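Long-range contacts in CdiI immunity protein (Cupriavidus taiwanensis, PDB 5T87), which binds the CdiA toxin in a complex and probably neutralises it, protecting the cell from contact-dependent growth inhibition: residues P8-N13 with L33-E39; A66-V70 with F88-L92; A74-L80 with L109-R113. All blocks are in the same frame, centred on the assembly; numbering follows the deposited sequence.

Contact 1 (P8-N13 with L33-E39); sequences PARIPN and LSIAYYE
The ring of Tyr37 carries Pro8 on one face: CG of the proline stands 3.8 Å from the ring centroid, close to the normal, in a CH-pi contact. The neighbouring Tyr38 ring has CB of Tyr37 over the centre of one face, while Pro8 O and Ser34 OG lie at its edge. The setting is an extended N-terminal loop lying along the C-terminal part of helix 25-38 in a predominantly alpha-helical fold, and it illustrates how a segment without regular structure can be held by side chains of the helix it runs beside. Tyr38 OH donates to Pro8 O at 2.6 Å, tilted 23° from the carbonyl plane. Pro8 CB also rests on Leu33 CB at 3.9 Å, and His46 of the CdiA toxin packs on Pro8, Leu33 and Tyr37, which places this end of the contact at the interface.

One helical turn before Tyr38, Ser34 has its OG turned away from its own backbone N (chi1 -167°), which brings the oxygen to the loop, where Ile11 N donates to it at 2.8 Å. At the other end, in one of the two deposited conformers of Arg10, NH1 makes a salt bridge to Glu39 OE2 at 2.7 Å, and Tyr38 CB meets the edge of that guanidinium. In the same copy NH2 gives a hydrogen bond to a water that in turn donates to Glu39 OE1, an arrangement present at least part of the time. In that conformer the guanidinium would be expected to favour the charged form of Glu39. Asn13 ND2 binds the same OE1 at 2.8 Å, its bond lying near its own amide plane but arriving 62° out of the carboxylate plane.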
ATOM      1  N   PRO A   8       8.883   4.462  -4.788  1.00 56.05           N
ATOM      2  CA  PRO A   8       8.245   5.698  -5.235  1.00 54.58           C
ATOM      3  C   PRO A   8       9.143   6.941  -5.262  1.00 54.66           C
ATOM      4  O   PRO A   8       9.831   7.229  -4.284  1.00 53.20           O
ATOM      5  CB  PRO A   8       7.137   5.908  -4.207  1.00 54.90           C
ATOM      6  CG  PRO A   8       6.837   4.560  -3.670  1.00 55.44           C
ATOM      7  CD  PRO A   8       8.081   3.754  -3.771  1.00 56.19           C
ATOM      8  N   ALA A   9       9.112   7.664  -6.382  1.00 55.18           N
ATOM      9  CA  ALA A   9       9.761   8.972  -6.498  1.00 56.51           C
ATOM     10  C   ALA A   9       8.972  10.012  -5.722  1.00 57.05           C
ATOM     11  O   ALA A   9       7.759   9.891  -5.580  1.00 55.26           O
ATOM     12  CB  ALA A   9       9.842   9.396  -7.957  1.00 56.60           C
ATOM     13  N   ARG A  10       9.670  11.027  -5.212  0.50 58.70           N
ATOM     14  CA  ARG A  10       9.035  12.167  -4.549  0.50 59.07           C
ATOM     15  C   ARG A  10       8.625  13.212  -5.589  0.50 59.38           C
ATOM     16  O   ARG A  10       9.482  13.850  -6.202  0.50 60.06           O
ATOM     17  CB  ARG A  10       9.985  12.792  -3.514  0.50 60.30           C
ATOM     18  CG  ARG A  10       9.719  14.265  -3.203  0.50 60.88           C
ATOM     19  CD  ARG A  10       8.487  14.492  -2.329  0.50 59.89           C
ATOM     20  NE  ARG A  10       8.169  15.913  -2.186  0.50 60.21           N
ATOM     21  CZ  ARG A  10       7.290  16.397  -1.317  0.50 60.02           C
ATOM     22  NH1 ARG A  10       6.648  15.574  -0.504  0.50 59.11           N
ATOM     23  NH2 ARG A  10       7.058  17.702  -1.260  0.50 60.60           N
ATOM     24  N   ILE A  11       7.315  13.371  -5.781  1.00 58.66           N
ATOM     25  CA  ILE A  11       6.754  14.442  -6.614  1.00 59.87           C
ATOM     26  C   ILE A  11       6.430  15.644  -5.725  1.00 61.50           C
ATOM     27  O   ILE A  11       5.726  15.491  -4.707  1.00 61.01           O
ATOM     28  CB  ILE A  11       5.479  14.000  -7.343  1.00 60.06           C
ATOM     29  CG1 ILE A  11       5.817  12.910  -8.371  1.00 61.47           C
ATOM     30  CG2 ILE A  11       4.820  15.187  -8.050  1.00 60.36           C
ATOM     31  CD1 ILE A  11       4.631  12.052  -8.771  1.00 61.40           C
ATOM     32  N   PRO A  12       6.925  16.848  -6.105  1.00 63.52           N
ATOM     33  CA  PRO A  12       6.651  18.012  -5.272  1.00 64.26           C
ATOM     34  C   PRO A  12       5.158  18.226  -5.091  1.00 64.36           C
ATOM     35  O   PRO A  12       4.380  17.988  -6.023  1.00 63.72           O
ATOM     36  CB  PRO A  12       7.257  19.173  -6.066  1.00 65.51           C
ATOM     37  CG  PRO A  12       8.305  18.549  -6.891  1.00 66.12           C
ATOM     38  CD  PRO A  12       7.745  17.214  -7.274  1.00 64.66           C
ATOM     39  N   ASN A  13       4.785  18.659  -3.889  1.00 64.51           N
ATOM     40  CA  ASN A  13       3.394  18.907  -3.524  1.00 63.93           C
ATOM     41  C   ASN A  13       2.667  19.763  -4.576  1.00 62.71           C
ATOM     42  O   ASN A  13       1.581  19.415  -5.042  1.00 60.07           O
ATOM     43  CB  ASN A  13       3.366  19.588  -2.150  1.00 65.86           C
ATOM     44  CG  ASN A  13       1.982  19.602  -1.517  1.00 67.18           C
ATOM     45  OD1 ASN A  13       1.070  20.300  -1.985  1.00 69.06           O
ATOM     46  ND2 ASN A  13       1.827  18.858  -0.418  1.00 67.00           N
ATOM     47  N   LEU A  33       1.367   7.399  -4.907  1.00 44.85           N
ATOM     48  CA  LEU A  33       2.422   6.857  -4.060  1.00 44.68           C
ATOM     49  C   LEU A  33       3.304   7.925  -3.425  1.00 45.20           C
ATOM     50  O   LEU A  33       3.746   7.749  -2.289  1.00 46.04           O
ATOM     51  CB  LEU A  33       3.265   5.855  -4.817  1.00 44.89           C
ATOM     52  CG  LEU A  33       2.594   4.498  -4.986  1.00 44.71           C
ATOM     53  CD1 LEU A  33       3.370   3.704  -6.035  1.00 44.55           C
ATOM     54  CD2 LEU A  33       2.496   3.736  -3.661  1.00 44.92           C
ATOM     55  N   SER A  34       3.549   9.027  -4.129  1.00 44.88           N
ATOM     56  CA  SER A  34       4.301  10.129  -3.541  1.00 45.76           C
ATOM     57  C   SER A  34       3.562  10.674  -2.294  1.00 45.71           C
ATOM     58  O   SER A  34       4.173  10.955  -1.247  1.00 45.83           O
ATOM     59  CB  SER A  34       4.530  11.230  -4.567  1.00 46.55           C
ATOM     60  OG  SER A  34       5.504  12.146  -4.088  1.00 48.73           O
ATOM     61  N   ILE A  35       2.247  10.791  -2.427  1.00 44.28           N
ATOM     62  CA  ILE A  35       1.376  11.118  -1.312  1.00 44.11           C
ATOM     63  C   ILE A  35       1.503  10.064  -0.220  1.00 43.82           C
ATOM     64  O   ILE A  35       1.710  10.404   0.946  1.00 44.09           O
ATOM     65  CB  ILE A  35      -0.098  11.236  -1.770  1.00 43.37           C
ATOM     66  CG1 ILE A  35      -0.295  12.517  -2.582  1.00 43.72           C
ATOM     67  CG2 ILE A  35      -1.046  11.222  -0.586  1.00 43.42           C
ATOM     68  CD1 ILE A  35      -1.532  12.498  -3.451  1.00 43.92           C
ATOM     69  N   ALA A  36       1.364   8.799  -0.589  1.00 43.39           N
ATOM     70  CA  ALA A  36       1.352   7.737   0.410  1.00 44.04           C
ATOM     71  C   ALA A  36       2.630   7.713   1.234  1.00 45.11           C
ATOM     72  O   ALA A  36       2.549   7.587   2.448  1.00 46.30           O
ATOM     73  CB  ALA A  36       1.120   6.390  -0.233  1.00 44.44           C
ATOM     74  N   TYR A  37       3.785   7.885   0.582  1.00 45.13           N
ATOM     75  CA  TYR A  37       5.096   7.699   1.223  1.00 46.51           C
ATOM     76  C   TYR A  37       5.693   8.958   1.830  1.00 47.54           C
ATOM     77  O   TYR A  37       6.454   8.855   2.790  1.00 49.06           O
ATOM     78  CB  TYR A  37       6.135   7.091   0.227  1.00 47.01           C
ATOM     79  CG  TYR A  37       6.145   5.575   0.123  1.00 45.97           C
ATOM     80  CD1 TYR A  37       4.955   4.857   0.142  1.00 45.06           C
ATOM     81  CD2 TYR A  37       7.349   4.860  -0.043  1.00 46.69           C
ATOM     82  CE1 TYR A  37       4.948   3.477   0.034  1.00 45.44           C
ATOM     83  CE2 TYR A  37       7.350   3.465  -0.173  1.00 46.55           C
ATOM     84  CZ  TYR A  37       6.135   2.779  -0.126  1.00 45.84           C
ATOM     85  OH  TYR A  37       6.020   1.409  -0.209  1.00 45.31           O
ATOM     86  N   TYR A  38       5.386  10.125   1.267  1.00 48.73           N
ATOM     87  CA  TYR A  38       6.090  11.374   1.631  1.00 50.29           C
ATOM     88  C   TYR A  38       5.266  12.555   2.184  1.00 50.49           C
ATOM     89  O   TYR A  38       5.863  13.409   2.820  1.00 50.66           O
ATOM     90  CB  TYR A  38       6.944  11.851   0.446  1.00 50.85           C
ATOM     91  CG  TYR A  38       7.764  10.730  -0.152  1.00 51.87           C
ATOM     92  CD1 TYR A  38       8.717  10.056   0.618  1.00 53.11           C
ATOM     93  CD2 TYR A  38       7.571  10.311  -1.468  1.00 51.20           C
ATOM     94  CE1 TYR A  38       9.457   9.008   0.095  1.00 52.73           C
ATOM     95  CE2 TYR A  38       8.306   9.263  -2.002  1.00 51.51           C
ATOM     96  CZ  TYR A  38       9.250   8.609  -1.219  1.00 52.85           C
ATOM     97  OH  TYR A  38      10.001   7.558  -1.742  1.00 52.78           O
ATOM     98  N   GLU A  39       3.950  12.632   1.966  1.00 51.04           N
ATOM     99  CA  GLU A  39       3.160  13.774   2.507  1.00 53.34           C
ATOM    100  C   GLU A  39       2.706  13.496   3.940  1.00 52.46           C
ATOM    101  O   GLU A  39       2.340  12.366   4.279  1.00 51.32           O
ATOM    102  CB  GLU A  39       1.959  14.148   1.625  1.00 55.47           C
ATOM    103  CG  GLU A  39       2.317  14.556   0.181  1.00 58.95           C
ATOM    104  CD  GLU A  39       3.148  15.847   0.069  1.00 63.08           C
ATOM    105  OE1 GLU A  39       2.964  16.748   0.932  1.00 64.04           O
ATOM    106  OE2 GLU A  39       3.975  15.961  -0.888  1.00 65.49           O
TER
HETATM  107  O   HOH W   1       5.794  18.025   1.100  1.00 68.22           O

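Contact 2 (A66-V70 with F88-L92); sequences AVTCV and FLLSL
This is a purely apolar helix-helix contact in the interior of a predominantly alpha-helical protein, joining the middle of helix 60-76 to the C-terminal end of helix 82-91, through Leu92. Five side chains meet, all of them buried, and no hydrogen bond passes between the two segments. It is a worked case of branched aliphatic and aromatic side chains packing between two helices.

Val67 divides its two methyls between two leucines. Its CG1 lies 4.0 Å from Leu89 CD2, and CG2 comes within 3.7 Å of Leu92 CD1; in both pairs the valine and the leucine reach out from facing segments and lie antiparallel alongside one another. The split follows from the torsion of the valine: at chi1 169° CG1 stands anti to the backbone N and CG2 anti to the carbonyl carbon, so the methyls fan out along the facing helix. One turn further on, Val70 adopts the same rotamer and lies obliquely against Phe88, whose CE2 is 3.9 Å from Val70 CG2. Leu92 CD1 sits over one face of the Phe88 ring, 3.8 Å above its plane and displaced toward the rim, so the leucine that touches Val67 also packs on the ring beside Val70. Phe46 and Phe54 meet the same ring from outside the two segments.

Ala101 of helix 96-114 extends the packing at Val67, and Leu49 of helix 42-53 does so at Val70. Helices 60-76 and 82-91, consecutive and running in roughly opposite directions, form an alpha-alpha hairpin closed by hydrophobic packing within a multi-helix fold.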
ATOM      1  N   ALA A  66      -5.113   3.693  -4.979  1.00 42.95           N
ATOM      2  CA  ALA A  66      -5.423   4.831  -4.101  1.00 42.95           C
ATOM      3  C   ALA A  66      -5.881   4.379  -2.715  1.00 42.57           C
ATOM      4  O   ALA A  66      -5.474   4.960  -1.700  1.00 43.08           O
ATOM      5  CB  ALA A  66      -6.471   5.724  -4.748  1.00 42.68           C
ATOM      6  N   VAL A  67      -6.699   3.328  -2.672  1.00 41.65           N
ATOM      7  CA  VAL A  67      -7.101   2.738  -1.394  1.00 41.89           C
ATOM      8  C   VAL A  67      -5.894   2.188  -0.646  1.00 41.78           C
ATOM      9  O   VAL A  67      -5.702   2.480   0.503  1.00 40.98           O
ATOM     10  CB  VAL A  67      -8.129   1.621  -1.599  1.00 43.13           C
ATOM     11  CG1 VAL A  67      -8.360   0.826  -0.314  1.00 44.24           C
ATOM     12  CG2 VAL A  67      -9.439   2.207  -2.096  1.00 43.23           C
ATOM     13  N   THR A  68      -5.078   1.393  -1.325  1.00 43.02           N
ATOM     14  CA  THR A  68      -3.838   0.881  -0.752  1.00 43.60           C
ATOM     15  C   THR A  68      -2.980   2.030  -0.213  1.00 43.73           C
ATOM     16  O   THR A  68      -2.437   1.936   0.886  1.00 44.51           O
ATOM     17  CB  THR A  68      -3.087   0.004  -1.792  1.00 44.29           C
ATOM     18  OG1 THR A  68      -3.742  -1.264  -1.875  1.00 44.95           O
ATOM     19  CG2 THR A  68      -1.622  -0.228  -1.428  1.00 44.52           C
ATOM     20  N   CYS A  69      -2.896   3.115  -0.972  1.00 43.55           N
ATOM     21  CA  CYS A  69      -2.211   4.325  -0.516  1.00 43.74           C
ATOM     22  C   CYS A  69      -2.811   4.937   0.753  1.00 43.46           C
ATOM     23  O   CYS A  69      -2.076   5.454   1.600  1.00 42.34           O
ATOM     24  CB  CYS A  69      -2.174   5.373  -1.624  1.00 43.67           C
ATOM     25  SG  CYS A  69      -0.950   4.971  -2.876  1.00 43.54           S
ATOM     26  N   VAL A  70      -4.132   4.871   0.892  1.00 43.34           N
ATOM     27  CA  VAL A  70      -4.783   5.326   2.139  1.00 43.95           C
ATOM     28  C   VAL A  70      -4.300   4.454   3.304  1.00 44.92           C
ATOM     29  O   VAL A  70      -4.067   4.960   4.416  1.00 44.03           O
ATOM     30  CB  VAL A  70      -6.334   5.367   2.015  1.00 43.71           C
ATOM     31  CG1 VAL A  70      -7.020   5.568   3.366  1.00 44.33           C
ATOM     32  CG2 VAL A  70      -6.755   6.478   1.056  1.00 43.14           C
ATOM     33  N   PHE A  88     -14.548   5.389   5.629  1.00 46.77           N
ATOM     34  CA  PHE A  88     -14.117   5.326   4.230  1.00 44.28           C
ATOM     35  C   PHE A  88     -13.814   3.896   3.757  1.00 43.73           C
ATOM     36  O   PHE A  88     -14.387   3.420   2.776  1.00 42.07           O
ATOM     37  CB  PHE A  88     -12.895   6.205   4.018  1.00 42.39           C
ATOM     38  CG  PHE A  88     -12.257   6.017   2.691  1.00 42.18           C
ATOM     39  CD1 PHE A  88     -12.887   6.471   1.537  1.00 42.49           C
ATOM     40  CD2 PHE A  88     -11.036   5.353   2.577  1.00 41.92           C
ATOM     41  CE1 PHE A  88     -12.307   6.292   0.295  1.00 42.26           C
ATOM     42  CE2 PHE A  88     -10.448   5.179   1.339  1.00 41.38           C
ATOM     43  CZ  PHE A  88     -11.083   5.652   0.198  1.00 41.72           C
ATOM     44  N   LEU A  89     -12.943   3.207   4.477  1.00 43.81           N
ATOM     45  CA  LEU A  89     -12.546   1.868   4.065  1.00 45.81           C
ATOM     46  C   LEU A  89     -13.698   0.868   4.161  1.00 47.61           C
ATOM     47  O   LEU A  89     -13.828  -0.015   3.297  1.00 48.25           O
ATOM     48  CB  LEU A  89     -11.351   1.390   4.883  1.00 46.48           C
ATOM     49  CG  LEU A  89     -10.066   2.207   4.706  1.00 45.64           C
ATOM     50  CD1 LEU A  89      -9.019   1.782   5.726  1.00 46.45           C
ATOM     51  CD2 LEU A  89      -9.523   2.083   3.294  1.00 45.55           C
ATOM     52  N   LEU A  90     -14.526   1.008   5.196  1.00 48.21           N
ATOM     53  CA  LEU A  90     -15.692   0.151   5.359  1.00 49.84           C
ATOM     54  C   LEU A  90     -16.766   0.399   4.308  1.00 50.22           C
ATOM     55  O   LEU A  90     -17.497  -0.526   3.951  1.00 51.17           O
ATOM     56  CB  LEU A  90     -16.313   0.339   6.737  1.00 51.96           C
ATOM     57  CG  LEU A  90     -15.558  -0.233   7.937  1.00 53.40           C
ATOM     58  CD1 LEU A  90     -16.336   0.161   9.190  1.00 55.24           C
ATOM     59  CD2 LEU A  90     -15.370  -1.747   7.857  1.00 53.93           C
ATOM     60  N   SER A  91     -16.878   1.637   3.827  1.00 49.58           N
ATOM     61  CA  SER A  91     -17.887   1.965   2.819  1.00 50.81           C
ATOM     62  C   SER A  91     -17.602   1.336   1.456  1.00 51.30           C
ATOM     63  O   SER A  91     -18.496   1.293   0.611  1.00 52.64           O
ATOM     64  CB  SER A  91     -18.058   3.479   2.670  1.00 50.36           C
ATOM     65  OG  SER A  91     -16.887   4.085   2.174  1.00 49.37           O
ATOM     66  N   LEU A  92     -16.377   0.841   1.259  1.00 51.83           N
ATOM     67  CA  LEU A  92     -15.963   0.176   0.009  1.00 52.95           C
ATOM     68  C   LEU A  92     -16.068  -1.359  -0.002  1.00 54.75           C
ATOM     69  O   LEU A  92     -15.987  -1.971  -1.072  1.00 56.21           O
ATOM     70  CB  LEU A  92     -14.515   0.548  -0.303  1.00 51.31           C
ATOM     71  CG  LEU A  92     -14.160   2.037  -0.292  1.00 49.74           C
ATOM     72  CD1 LEU A  92     -12.653   2.221  -0.346  1.00 48.39           C
ATOM     73  CD2 LEU A  92     -14.846   2.789  -1.418  1.00 50.35           C
TER

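Contact 3 (A74-L80 with L109-R113); sequences ARRIHDL and LRIFR
Arg113, near the end of helix 96-114, reaches across to the C-terminal turn of helix 60-76 and the loop beyond it. From CB, directed toward 74-80, the chain continues to CG, which lies 3.2 Å from Ala74 O and also touches Leu80 CD2. A bend at chi2 (-63°) then carries CD alongside the leucine, 3.6 Å from the same CD2. NE donates to Ala74 O at 2.9 Å, almost in line with the carbonyl bond (C=O...N 176°), although the bond is bent at the hydrogen (145°) and the oxygen is tilted from the guanidinium plane. Beyond it, His78 CA lies over the centre of one guanidinium face, 3.7 Å from CZ. NH1 approaches His78 CD2, and NH2 comes 3.2 Å from Arg75 O.

Apolar contacts flank this polar reach. Leu109 CD1 meets both Ala74 CB and Leu80 CD1, the latter at 3.5 Å. Arg75 lies beside Phe112, pointing the same way, with CG 3.5 Å above the ring centre in a CH-pi contact; Ile111 CG2 covers the opposite face. Arg75 and Phe112 also pack against the CdiA toxin.

The principle exemplified is electrostatic as well as steric: a cationic group among the carbonyls at a helix C-terminus probably interacts favourably with the negative end of the helix dipole, while its aliphatic stem serves as hydrophobic packing.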
ATOM      1  N   ALA A  74      -2.270   5.751   6.724  1.00 49.39           N
ATOM      2  CA  ALA A  74      -2.698   5.291   8.043  1.00 51.57           C
ATOM      3  C   ALA A  74      -1.548   4.682   8.846  1.00 53.55           C
ATOM      4  O   ALA A  74      -1.405   4.947  10.042  1.00 54.54           O
ATOM      5  CB  ALA A  74      -3.816   4.272   7.904  1.00 51.84           C
ATOM      6  N   ARG A  75      -0.757   3.856   8.175  1.00 54.06           N
ATOM      7  CA  ARG A  75       0.454   3.294   8.748  1.00 56.15           C
ATOM      8  C   ARG A  75       1.428   4.370   9.260  1.00 56.03           C
ATOM      9  O   ARG A  75       2.027   4.207  10.324  1.00 56.36           O
ATOM     10  CB  ARG A  75       1.143   2.378   7.712  1.00 57.04           C
ATOM     11  CG  ARG A  75       2.568   1.977   8.055  1.00 58.63           C
ATOM     12  CD  ARG A  75       3.061   0.823   7.197  1.00 59.56           C
ATOM     13  NE  ARG A  75       3.167   1.115   5.758  1.00 59.45           N
ATOM     14  CZ  ARG A  75       4.090   1.892   5.181  1.00 59.43           C
ATOM     15  NH1 ARG A  75       5.008   2.529   5.909  1.00 59.77           N
ATOM     16  NH2 ARG A  75       4.085   2.051   3.862  1.00 59.04           N
ATOM     17  N   ARG A  76       1.566   5.459   8.508  1.00 55.34           N
ATOM     18  CA  ARG A  76       2.639   6.421   8.734  1.00 56.44           C
ATOM     19  C   ARG A  76       2.299   7.581   9.635  1.00 57.14           C
ATOM     20  O   ARG A  76       3.176   8.055  10.347  1.00 57.68           O
ATOM     21  CB  ARG A  76       3.143   6.988   7.405  1.00 56.38           C
ATOM     22  CG  ARG A  76       3.975   6.012   6.577  1.00 56.76           C
ATOM     23  CD  ARG A  76       4.837   6.747   5.559  1.00 56.74           C
ATOM     24  NE  ARG A  76       4.060   7.742   4.824  1.00 55.81           N
ATOM     25  CZ  ARG A  76       4.125   9.068   4.959  1.00 55.82           C
ATOM     26  NH1 ARG A  76       4.980   9.647   5.799  1.00 56.25           N
ATOM     27  NH2 ARG A  76       3.326   9.825   4.213  1.00 56.30           N
ATOM     28  N   ILE A  77       1.044   8.035   9.617  1.00 58.58           N
ATOM     29  CA  ILE A  77       0.660   9.351  10.184  1.00 59.57           C
ATOM     30  C   ILE A  77      -0.096   9.283  11.532  1.00 60.60           C
ATOM     31  O   ILE A  77      -1.242   8.829  11.577  1.00 59.46           O
ATOM     32  CB  ILE A  77      -0.132  10.154   9.118  1.00 58.09           C
ATOM     33  CG1 ILE A  77       0.810  10.458   7.938  1.00 57.33           C
ATOM     34  CG2 ILE A  77      -0.731  11.433   9.706  1.00 57.97           C
ATOM     35  CD1 ILE A  77       0.245  11.376   6.886  1.00 56.71           C
ATOM     36  N   HIS A  78       0.535   9.778  12.607  1.00 65.37           N
ATOM     37  CA  HIS A  78      -0.018   9.640  13.970  1.00 68.20           C
ATOM     38  C   HIS A  78      -1.352  10.355  14.126  1.00 63.87           C
ATOM     39  O   HIS A  78      -2.250   9.842  14.782  1.00 63.10           O
ATOM     40  CB  HIS A  78       0.968  10.121  15.056  1.00 74.19           C
ATOM     41  CG  HIS A  78       0.690   9.563  16.432  1.00 81.64           C
ATOM     42  ND1 HIS A  78      -0.387   9.959  17.207  1.00 83.00           N
ATOM     43  CD2 HIS A  78       1.366   8.650  17.177  1.00 86.12           C
ATOM     44  CE1 HIS A  78      -0.367   9.309  18.359  1.00 85.28           C
ATOM     45  NE2 HIS A  78       0.686   8.508  18.367  1.00 88.09           N
ATOM     46  N   ASP A  79      -1.493  11.513  13.487  1.00 61.51           N
ATOM     47  CA  ASP A  79      -2.675  12.372  13.679  1.00 59.69           C
ATOM     48  C   ASP A  79      -3.745  12.238  12.593  1.00 57.05           C
ATOM     49  O   ASP A  79      -4.457  13.208  12.292  1.00 55.79           O
ATOM     50  CB  ASP A  79      -2.256  13.842  13.862  1.00 60.10           C
ATOM     51  CG  ASP A  79      -1.583  14.443  12.632  1.00 59.94           C
ATOM     52  OD1 ASP A  79      -1.489  13.793  11.554  1.00 58.19           O
ATOM     53  OD2 ASP A  79      -1.136  15.599  12.769  1.00 60.66           O
ATOM     54  N   LEU A  80      -3.861  11.055  11.995  1.00 54.40           N
ATOM     55  CA  LEU A  80      -5.011  10.787  11.143  1.00 52.34           C
ATOM     56  C   LEU A  80      -6.332  10.877  11.940  1.00 51.47           C
ATOM     57  O   LEU A  80      -6.360  10.681  13.154  1.00 53.54           O
ATOM     58  CB  LEU A  80      -4.906   9.416  10.455  1.00 51.82           C
ATOM     59  CG  LEU A  80      -5.368   8.196  11.253  1.00 53.19           C
ATOM     60  CD1 LEU A  80      -5.284   6.938  10.415  1.00 53.40           C
ATOM     61  CD2 LEU A  80      -4.552   8.025  12.520  1.00 56.02           C
ATOM     62  N   LEU A 109      -4.731  -0.008   9.023  1.00 57.91           N
ATOM     63  CA  LEU A 109      -5.349   0.870  10.018  1.00 59.08           C
ATOM     64  C   LEU A 109      -5.377   0.228  11.403  1.00 62.12           C
ATOM     65  O   LEU A 109      -4.896   0.816  12.376  1.00 62.17           O
ATOM     66  CB  LEU A 109      -6.774   1.243   9.605  1.00 58.26           C
ATOM     67  CG  LEU A 109      -7.445   2.374  10.393  1.00 58.77           C
ATOM     68  CD1 LEU A 109      -6.657   3.670  10.267  1.00 58.40           C
ATOM     69  CD2 LEU A 109      -8.888   2.580   9.943  1.00 59.47           C
ATOM     70  N   ARG A 110      -5.903  -0.991  11.464  1.00 64.25           N
ATOM     71  CA  ARG A 110      -6.087  -1.706  12.728  1.00 67.35           C
ATOM     72  C   ARG A 110      -4.758  -1.989  13.461  1.00 68.06           C
ATOM     73  O   ARG A 110      -4.706  -1.963  14.694  1.00 69.98           O
ATOM     74  CB  ARG A 110      -6.850  -3.020  12.495  1.00 70.34           C
ATOM     75  CG  ARG A 110      -8.243  -2.872  11.865  1.00 73.02           C
ATOM     76  CD  ARG A 110      -9.330  -2.568  12.885  1.00 77.17           C
ATOM     77  NE  ARG A 110     -10.583  -2.041  12.310  1.00 79.48           N
ATOM     78  CZ  ARG A 110     -11.520  -2.757  11.668  1.00 82.17           C
ATOM     79  NH1 ARG A 110     -12.625  -2.147  11.222  1.00 81.56           N
ATOM     80  NH2 ARG A 110     -11.361  -4.070  11.451  1.00 83.36           N
ATOM     81  N   ILE A 111      -3.695  -2.245  12.705  1.00 66.91           N
ATOM     82  CA  ILE A 111      -2.393  -2.579  13.278  1.00 68.17           C
ATOM     83  C   ILE A 111      -1.719  -1.314  13.809  1.00 68.38           C
ATOM     84  O   ILE A 111      -1.394  -1.218  14.997  1.00 70.34           O
ATOM     85  CB  ILE A 111      -1.472  -3.262  12.229  1.00 68.33           C
ATOM     86  CG1 ILE A 111      -1.962  -4.688  11.900  1.00 69.64           C
ATOM     87  CG2 ILE A 111      -0.013  -3.261  12.678  1.00 69.93           C
ATOM     88  CD1 ILE A 111      -1.560  -5.765  12.892  1.00 72.84           C
ATOM     89  N   PHE A 112      -1.501  -0.358  12.915  1.00 66.69           N
ATOM     90  CA  PHE A 112      -0.688   0.811  13.225  1.00 66.40           C
ATOM     91  C   PHE A 112      -1.401   1.859  14.055  1.00 66.89           C
ATOM     92  O   PHE A 112      -0.740   2.689  14.669  1.00 68.28           O
ATOM     93  CB  PHE A 112      -0.131   1.439  11.936  1.00 65.30           C
ATOM     94  CG  PHE A 112       0.975   0.643  11.336  1.00 65.87           C
ATOM     95  CD1 PHE A 112       2.276   0.805  11.788  1.00 67.03           C
ATOM     96  CD2 PHE A 112       0.718  -0.305  10.360  1.00 66.34           C
ATOM     97  CE1 PHE A 112       3.311   0.044  11.265  1.00 68.88           C
ATOM     98  CE2 PHE A 112       1.747  -1.071   9.832  1.00 67.69           C
ATOM     99  CZ  PHE A 112       3.047  -0.900  10.288  1.00 69.16           C
ATOM    100  N   ARG A 113      -2.729   1.846  14.064  1.00 68.09           N
ATOM    101  CA  ARG A 113      -3.488   2.914  14.714  1.00 69.74           C
ATOM    102  C   ARG A 113      -4.549   2.517  15.733  1.00 74.63           C
ATOM    103  O   ARG A 113      -5.085   3.401  16.388  1.00 76.95           O
ATOM    104  CB  ARG A 113      -4.105   3.817  13.637  1.00 66.98           C
ATOM    105  CG  ARG A 113      -3.083   4.496  12.738  1.00 65.16           C
ATOM    106  CD  ARG A 113      -2.192   5.433  13.532  1.00 65.01           C
ATOM    107  NE  ARG A 113      -0.963   5.777  12.832  1.00 64.14           N
ATOM    108  CZ  ARG A 113       0.235   5.949  13.397  1.00 64.82           C
ATOM    109  NH1 ARG A 113       0.422   5.777  14.705  1.00 65.73           N
ATOM    110  NH2 ARG A 113       1.265   6.279  12.635  1.00 65.22           N
TER

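The three contacts trace a sequence of packed helices. Contact 1 closes before the others open, whereas the segments of contacts 2 and 3 alternate along the chain and share helix 60-76. The centres of contacts 1 and 2 lie about 18 Å apart. Between the centres of contacts 2 and 3 the distance is about 13 Å. Cys69 packs against Leu33 and Ala36, joining contacts 1 and 2, while Arg76 hydrogen-bonds to the carbonyls of Ala36 and Glu39, joining 1 and 3. Helix 60-76 thus connects the N-terminal and C-terminal parts of the fold. Residues in the segments of all three contacts pack on the toxin, in contact 2 through Thr68, consistent with a binding surface spread over several helices.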